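Local coordinates for uncharacterized protein (Bordetella bronchiseptica, PDB 4XG0) that probably acts as an ATP-dependent kinase of the DUF1537 family in the breakdown of acid sugars, at residues G57-A62 / L74-H79; L183-A189 / V209-D213; G384-G388 / V400-A404. All coordinates share one frame; numbering follows the deposited sequence. Where two conformers were deposited one is given.

Contacts 1 and 2 lie in the sugar-binding N-terminal part and reach the same parallel sheet, one toward each edge, with centres about 28 Å apart. Contact 1 packs a loop and helix start on strand 73-77, whereas contact 2 pairs the outermost strand 186-188 with strand 209-212; both belong to beta-alpha-beta units and are only partly buried. Contact 3, about 40 Å from contact 2 between centres, is a buried antiparallel hairpin in the nucleotide-binding C-terminal part. Chemistry follows place: contact 1 has one backbone bond and small apolar touches, contact 2 a regular parallel ladder lined with aliphatic groups, and contact 3 antiparallel bonding plus tight methyl packing and a bridging water.

Contact 1 of 3, residues G57-A62 / L74-H79; sequences GGAEQA and LAVTTH
Gly57 meets Thr77 through the backbone: Thr77 N gives its hydrogen to Gly57 O at 3.1 Å (N-H...O angle 154°). The same oxygen stands 3.1 Å from Thr77 O, two acceptors that do not bond to each other. Beside the bond, Thr77 CG2 rests 3.6 Å from Gly57 O. Rotation of OG1 to the far side of CB from the backbone N (chi1 171°) lets it accept from His79 N at 3.0 Å, an ST turn at the end of strand 73-77. CG of His79 lies beside its own N with chi1 twisted to -26°, off a staggered value, as the ring turns over Thr77, so that Thr77 CG2 sits above one ring face toward the rim; the NE2 end of the ring edge meets Gly57 CA at 3.4 Å, near the ring plane.

Farther back along the strand the contact becomes apolar. Val76 CG1 points at Ala59 CB (3.7 Å), at the start of helix 59-64, and Ala62 CB, one turn further along the same helix, lies at the fork of Leu74, 3.7 Å from CD1 and nearly as close to CD2. Leu74 also touches Leu99 of helix 85-101.

These pieces belong to the beta-alpha-beta unit of strand 52-54, helix 59-64 and strand 73-77. The one backbone bond pins the loop ahead of the helix to the strand end. Between helix and strand themselves, alanine methyls on Leu74 and Val76 make an apolar fit, with Glu95 holding Ala59 N from helix 85-101.

Contact 2 of 3, residues L183-A189 / V209-D213; sequences LGCAQLA and VVVVD
Strands 186-188 and 209-212 run parallel at 34°, their axes coming within 4.6 Å, with Ala186, Gln187 and Leu188 facing Val210, Val211 and Val212. Three backbone bonds zigzag between them: Val211 N to Ala186 O (3.0 Å, N-H...O angle 177°), Leu188 N to Val211 O (2.9 Å), and Asp213 N to Leu188 O (3.1 Å).

On the face of Ala186, Leu188 and Val210, the side chains of Leu188 and Val210 cross at about a right angle, Leu188 CG 3.8 Å from Val210 CG2. Both also touch Ile203 of helix 196-205, the helix of this beta-alpha-beta unit, which links the outermost strand of the parallel sheet to its neighbour.

Before strand 186-188, helix 179-183 stops in a Schellman motif with Gly184 at positive phi, and the chain turns into the sheet. Cys185 holds SG between its own N and carbonyl carbon (chi1 72°), which carries the sulfur to Val211 CG2 at 3.5 Å, while its CB lies 3.7 Å from Val209 CG1. Leu183 CD1 comes across that same Val209 methyl, roughly perpendicular to the valine. At the other end Ala189 CB lies against Asp213 CB at 3.8 Å; the carboxylate beyond is bonded through OD2 to Gln151 N and through OD1 to Gly152 N.

Contact 3 of 3, residues G384-G388 / V400-A404; sequences GVPLG and VVTKA
Lys403 NZ is gripped by three oxygens, Ala404 O at 2.8 Å and, outside the two segments, Phe407 O and Gln273 OE1. Its chain leaves the strand with CG opposite the backbone N (chi1 -177°), runs alongside Val385 with CG 3.9 Å from Val385 CG2, then folds back at chi3 and chi4 toward the Ala404 carbonyl.

Gly388 and Val400 form a hydrogen-bonded antiparallel pair, Val400 N to Gly388 O at 2.8 Å and Gly388 N to Val400 O at 2.9 Å. Toward the hairpin's open end the ladder weakens: Thr402 N to Pro386 O is a weak 3.4 Å bond, and Pro386, having no N-H, sets its CD against Thr402 O, a buried carbonyl without a partner. A water then spans Gly384 O and Ala404 N.

On the face of Leu387 and Val401, the two methyls of Val401 divide between neighbours, CG1 unusually tight on Val385 CG1 (3.4 Å) and CG2 on Leu387 CD1 (3.5 Å).

Ile420 of helix 412-421 covers Leu387 and Val401, Ile375 of strand 374-380 touches Val400 and Thr402, and backbone bonds tie Val401 to strand 354-358 and Leu387 to strand 374-380, placing the hairpin inside the mixed sheet.

Contact 1 of 3, residues G57-A62 / L74-H79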
loop_
_atom_site.group_PDB
_atom_site.type_symbol
_atom_site.label_atom_id
_atom_site.label_comp_id
_atom_site.label_asym_id
_atom_site.label_seq_id
_atom_site.Cartn_x
_atom_site.Cartn_y
_atom_site.Cartn_z
ATOM N N GLY A 57 20.624 16.222 1.513
ATOM C CA GLY A 57 21.598 15.691 2.447
ATOM C C GLY A 57 20.949 14.828 3.529
ATOM O O GLY A 57 20.128 13.938 3.239
ATOM N N GLY A 58 21.305 15.114 4.784
ATOM C CA GLY A 58 20.817 14.358 5.929
ATOM C C GLY A 58 19.573 14.949 6.577
ATOM O O GLY A 58 18.994 15.909 6.063
ATOM N N ALA A 59 19.180 14.392 7.723
ATOM C CA ALA A 59 17.863 14.681 8.304
ATOM C C ALA A 59 17.859 15.869 9.247
ATOM O O ALA A 59 16.815 16.470 9.463
ATOM C CB ALA A 59 17.329 13.462 9.047
ATOM N N GLU A 60 19.012 16.173 9.837
ATOM C CA GLU A 60 19.109 17.225 10.845
ATOM C C GLU A 60 18.478 18.520 10.340
ATOM O O GLU A 60 17.566 19.070 10.962
ATOM C CB GLU A 60 20.571 17.464 11.214
ATOM C CG GLU A 60 20.780 18.564 12.235
ATOM C CD GLU A 60 22.227 19.004 12.317
ATOM O OE1 GLU A 60 22.465 20.225 12.434
ATOM O OE2 GLU A 60 23.122 18.127 12.262
ATOM N N GLN A 61 18.982 18.999 9.208
ATOM C CA GLN A 61 18.414 20.156 8.528
ATOM C C GLN A 61 16.888 20.110 8.522
ATOM O O GLN A 61 16.220 21.050 8.962
ATOM C CB GLN A 61 18.925 20.196 7.084
ATOM C CG GLN A 61 20.306 20.806 6.931
ATOM C CD GLN A 61 20.307 22.296 7.197
ATOM O OE1 GLN A 61 19.281 22.964 7.058
ATOM N NE2 GLN A 61 21.461 22.827 7.589
ATOM N N ALA A 62 16.349 19.004 8.015
ATOM C CA ALA A 62 14.910 18.836 7.848
ATOM C C ALA A 62 14.149 18.899 9.172
ATOM O O ALA A 62 13.134 19.588 9.271
ATOM C CB ALA A 62 14.616 17.508 7.132
ATOM N N LEU A 74 9.708 11.439 5.728
ATOM C CA LEU A 74 10.950 12.189 5.549
ATOM C C LEU A 74 11.989 11.280 4.919
ATOM O O LEU A 74 12.295 10.244 5.482
ATOM C CB LEU A 74 11.476 12.733 6.879
ATOM C CG LEU A 74 12.831 13.471 6.859
ATOM C CD1 LEU A 74 13.000 14.502 5.735
ATOM C CD2 LEU A 74 13.085 14.152 8.207
ATOM N N ALA A 75 12.501 11.685 3.754
ATOM C CA ALA A 75 13.510 10.937 3.001
ATOM C C ALA A 75 14.851 11.651 2.968
ATOM O O ALA A 75 14.947 12.866 2.737
ATOM C CB ALA A 75 13.029 10.669 1.584
ATOM N N VAL A 76 15.918 10.887 3.217
ATOM C CA VAL A 76 17.242 11.456 3.319
ATOM C C VAL A 76 18.243 10.579 2.575
ATOM O O VAL A 76 17.990 9.409 2.359
ATOM C CB VAL A 76 17.678 11.548 4.789
ATOM C CG1 VAL A 76 16.604 12.239 5.584
ATOM C CG2 VAL A 76 17.924 10.161 5.352
ATOM N N THR A 77 19.360 11.171 2.171
ATOM C CA THR A 77 20.441 10.395 1.595
ATOM C C THR A 77 21.667 10.476 2.496
ATOM O O THR A 77 22.018 11.546 3.029
ATOM C CB THR A 77 20.850 10.857 0.193
ATOM O OG1 THR A 77 22.055 10.172 -0.175
ATOM C CG2 THR A 77 21.096 12.348 0.163
ATOM N N THR A 78 22.321 9.347 2.683
ATOM C CA THR A 78 23.529 9.332 3.507
ATOM C C THR A 78 24.782 9.539 2.659
ATOM O O THR A 78 25.884 9.560 3.188
ATOM C CB THR A 78 23.664 7.997 4.251
ATOM O OG1 THR A 78 23.434 6.938 3.329
ATOM C CG2 THR A 78 22.660 7.884 5.384
ATOM N N HIS A 79 24.618 9.676 1.342
ATOM C CA HIS A 79 25.757 9.685 0.394
ATOM C C HIS A 79 26.856 8.707 0.781
ATOM O O HIS A 79 28.038 9.067 0.746
ATOM C CB HIS A 79 26.407 11.068 0.283
ATOM C CG HIS A 79 25.496 12.208 0.608
ATOM N ND1 HIS A 79 24.921 13.001 -0.366
ATOM C CD2 HIS A 79 25.097 12.722 1.794
ATOM C CE1 HIS A 79 24.197 13.940 0.209
ATOM N NE2 HIS A 79 24.284 13.799 1.520
#

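Contact 2 of 3, residues L183-A189 / V209-D213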
loop_
_atom_site.group_PDB
_atom_site.type_symbol
_atom_site.label_atom_id
_atom_site.label_comp_id
_atom_site.label_asym_id
_atom_site.label_seq_id
_atom_site.Cartn_x
_atom_site.Cartn_y
_atom_site.Cartn_z
ATOM N N LEU A 183 25.390 -11.280 4.421
ATOM C CA LEU A 183 24.939 -10.757 5.713
ATOM C C LEU A 183 25.168 -11.701 6.892
ATOM O O LEU A 183 25.170 -11.252 8.035
ATOM C CB LEU A 183 23.450 -10.404 5.674
ATOM C CG LEU A 183 23.040 -9.353 4.662
ATOM C CD1 LEU A 183 21.577 -9.100 4.794
ATOM C CD2 LEU A 183 23.791 -8.061 4.861
ATOM N N GLY A 184 25.343 -12.997 6.619
ATOM C CA GLY A 184 25.449 -14.001 7.668
ATOM C C GLY A 184 24.096 -14.179 8.340
ATOM O O GLY A 184 23.988 -14.112 9.559
ATOM N N CYS A 185 23.051 -14.382 7.539
ATOM C CA CYS A 185 21.691 -14.473 8.061
ATOM C C CYS A 185 20.850 -15.577 7.425
ATOM O O CYS A 185 21.320 -16.338 6.563
ATOM C CB CYS A 185 20.985 -13.133 7.902
ATOM S SG CYS A 185 20.551 -12.743 6.196
ATOM N N ALA A 186 19.603 -15.658 7.879
ATOM C CA ALA A 186 18.659 -16.665 7.424
ATOM C C ALA A 186 18.001 -16.240 6.119
ATOM O O ALA A 186 18.142 -15.105 5.691
ATOM C CB ALA A 186 17.597 -16.878 8.485
ATOM N N GLN A 187 17.273 -17.161 5.497
ATOM C CA GLN A 187 16.644 -16.890 4.209
ATOM C C GLN A 187 15.329 -17.670 4.091
ATOM O O GLN A 187 15.245 -18.833 4.500
ATOM C CB GLN A 187 17.608 -17.245 3.065
ATOM C CG GLN A 187 17.895 -18.752 2.925
ATOM C CD GLN A 187 19.188 -19.064 2.175
ATOM O OE1 GLN A 187 19.222 -19.086 0.949
ATOM N NE2 GLN A 187 20.252 -19.336 2.922
ATOM N N LEU A 188 14.310 -17.018 3.536
ATOM C CA LEU A 188 12.980 -17.572 3.413
ATOM C C LEU A 188 12.486 -17.331 2.002
ATOM O O LEU A 188 12.954 -16.414 1.328
ATOM C CB LEU A 188 12.002 -16.794 4.297
ATOM C CG LEU A 188 12.179 -16.799 5.795
ATOM C CD1 LEU A 188 11.154 -15.879 6.409
ATOM C CD2 LEU A 188 12.035 -18.224 6.315
ATOM N N ALA A 189 11.501 -18.113 1.574
ATOM C CA ALA A 189 10.736 -17.772 0.377
ATOM C C ALA A 189 9.254 -18.029 0.621
ATOM O O ALA A 189 8.901 -19.059 1.191
ATOM C CB ALA A 189 11.230 -18.586 -0.798
ATOM N N VAL A 209 17.713 -10.817 11.346
ATOM C CA VAL A 209 17.997 -10.395 9.988
ATOM C C VAL A 209 17.622 -11.550 9.083
ATOM O O VAL A 209 18.023 -12.684 9.333
ATOM C CB VAL A 209 19.482 -10.043 9.801
ATOM C CG1 VAL A 209 19.751 -9.664 8.380
ATOM C CG2 VAL A 209 19.900 -8.936 10.727
ATOM N N VAL A 210 16.836 -11.284 8.052
ATOM C CA VAL A 210 16.426 -12.340 7.140
ATOM C C VAL A 210 16.244 -11.808 5.737
ATOM O O VAL A 210 15.743 -10.692 5.535
ATOM C CB VAL A 210 15.124 -13.057 7.603
ATOM C CG1 VAL A 210 13.950 -12.066 7.708
ATOM C CG2 VAL A 210 14.770 -14.226 6.677
ATOM N N VAL A 211 16.680 -12.618 4.781
ATOM C CA VAL A 211 16.514 -12.344 3.358
ATOM C C VAL A 211 15.275 -13.078 2.842
ATOM O O VAL A 211 15.098 -14.263 3.099
ATOM C CB VAL A 211 17.779 -12.807 2.576
ATOM C CG1 VAL A 211 17.644 -12.510 1.105
ATOM C CG2 VAL A 211 19.004 -12.111 3.114
ATOM N N VAL A 212 14.421 -12.361 2.123
ATOM C CA VAL A 212 13.212 -12.936 1.539
ATOM C C VAL A 212 13.242 -12.867 0.010
ATOM O O VAL A 212 13.594 -11.864 -0.600
ATOM C CB VAL A 212 11.932 -12.233 2.086
ATOM C CG1 VAL A 212 10.677 -12.868 1.476
ATOM C CG2 VAL A 212 11.914 -12.287 3.617
ATOM N N ASP A 213 12.928 -13.992 -0.615
ATOM C CA ASP A 213 12.933 -14.096 -2.040
ATOM C C ASP A 213 11.814 -13.249 -2.607
ATOM O O ASP A 213 10.793 -12.993 -1.945
ATOM C CB ASP A 213 12.696 -15.555 -2.455
ATOM C CG ASP A 213 13.956 -16.344 -2.612
ATOM O OD1 ASP A 213 15.017 -15.952 -2.071
ATOM O OD2 ASP A 213 13.870 -17.407 -3.291
#

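Contact 3 of 3, residues G384-G388 / V400-A404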
loop_
_atom_site.group_PDB
_atom_site.type_symbol
_atom_site.label_atom_id
_atom_site.label_comp_id
_atom_site.label_asym_id
_atom_site.label_seq_id
_atom_site.Cartn_x
_atom_site.Cartn_y
_atom_site.Cartn_z
ATOM N N GLY A 384 -10.452 6.095 -16.260
ATOM C CA GLY A 384 -11.904 5.941 -16.322
ATOM C C GLY A 384 -12.523 5.470 -15.013
ATOM O O GLY A 384 -13.745 5.407 -14.872
ATOM N N VAL A 385 -11.671 5.169 -14.036
ATOM C CA VAL A 385 -12.125 4.797 -12.710
ATOM C C VAL A 385 -11.475 5.775 -11.698
ATOM O O VAL A 385 -10.447 5.486 -11.055
ATOM C CB VAL A 385 -11.736 3.342 -12.399
ATOM C CG1 VAL A 385 -12.325 2.897 -11.058
ATOM C CG2 VAL A 385 -12.246 2.396 -13.530
ATOM N N PRO A 386 -12.041 6.972 -11.590
ATOM C CA PRO A 386 -11.370 7.998 -10.770
ATOM C C PRO A 386 -11.581 7.813 -9.285
ATOM O O PRO A 386 -12.594 7.240 -8.865
ATOM C CB PRO A 386 -12.060 9.296 -11.208
ATOM C CG PRO A 386 -13.425 8.844 -11.713
ATOM C CD PRO A 386 -13.133 7.536 -12.408
ATOM N N LEU A 387 -10.653 8.361 -8.504
ATOM C CA LEU A 387 -10.673 8.320 -7.042
ATOM C C LEU A 387 -10.548 9.752 -6.539
ATOM O O LEU A 387 -9.656 10.515 -6.970
ATOM C CB LEU A 387 -9.503 7.503 -6.501
ATOM C CG LEU A 387 -9.231 7.486 -4.986
ATOM C CD1 LEU A 387 -10.370 6.878 -4.252
ATOM C CD2 LEU A 387 -7.957 6.667 -4.745
ATOM N N GLY A 388 -11.458 10.120 -5.633
ATOM C CA GLY A 388 -11.477 11.456 -5.073
ATOM C C GLY A 388 -12.116 11.404 -3.703
ATOM O O GLY A 388 -12.254 10.336 -3.121
ATOM N N VAL A 400 -14.145 8.289 -2.541
ATOM C CA VAL A 400 -15.130 7.748 -3.463
ATOM C C VAL A 400 -14.450 7.389 -4.789
ATOM O O VAL A 400 -13.497 8.050 -5.223
ATOM C CB VAL A 400 -16.296 8.772 -3.728
ATOM C CG1 VAL A 400 -15.743 10.128 -4.174
ATOM C CG2 VAL A 400 -17.291 8.230 -4.722
ATOM N N VAL A 401 -14.947 6.317 -5.400
ATOM C CA VAL A 401 -14.557 5.883 -6.723
ATOM C C VAL A 401 -15.834 5.687 -7.499
ATOM O O VAL A 401 -16.795 5.095 -7.007
ATOM C CB VAL A 401 -13.810 4.521 -6.675
ATOM C CG1 VAL A 401 -13.679 3.902 -8.064
ATOM C CG2 VAL A 401 -12.451 4.657 -6.010
ATOM N N THR A 402 -15.856 6.192 -8.718
ATOM C CA THR A 402 -17.005 5.987 -9.560
ATOM C C THR A 402 -16.562 5.296 -10.860
ATOM O O THR A 402 -15.398 5.384 -11.299
ATOM C CB THR A 402 -17.723 7.325 -9.835
ATOM O OG1 THR A 402 -16.748 8.293 -10.231
ATOM C CG2 THR A 402 -18.404 7.826 -8.567
ATOM N N LYS A 403 -17.502 4.601 -11.482
ATOM C CA LYS A 403 -17.170 3.830 -12.675
ATOM C C LYS A 403 -18.415 3.572 -13.487
ATOM O O LYS A 403 -19.473 3.300 -12.928
ATOM C CB LYS A 403 -16.538 2.483 -12.287
ATOM C CG LYS A 403 -16.090 1.629 -13.439
ATOM C CD LYS A 403 -15.542 0.265 -12.984
ATOM C CE LYS A 403 -16.657 -0.715 -12.593
ATOM N NZ LYS A 403 -17.501 -1.108 -13.787
ATOM N N ALA A 404 -18.286 3.632 -14.803
ATOM C CA ALA A 404 -19.407 3.263 -15.643
ATOM C C ALA A 404 -19.622 1.747 -15.528
ATOM O O ALA A 404 -18.676 0.988 -15.305
ATOM C CB ALA A 404 -19.168 3.677 -17.052
HETATM O O HOH W 1 -15.876 4.432 -16.091
#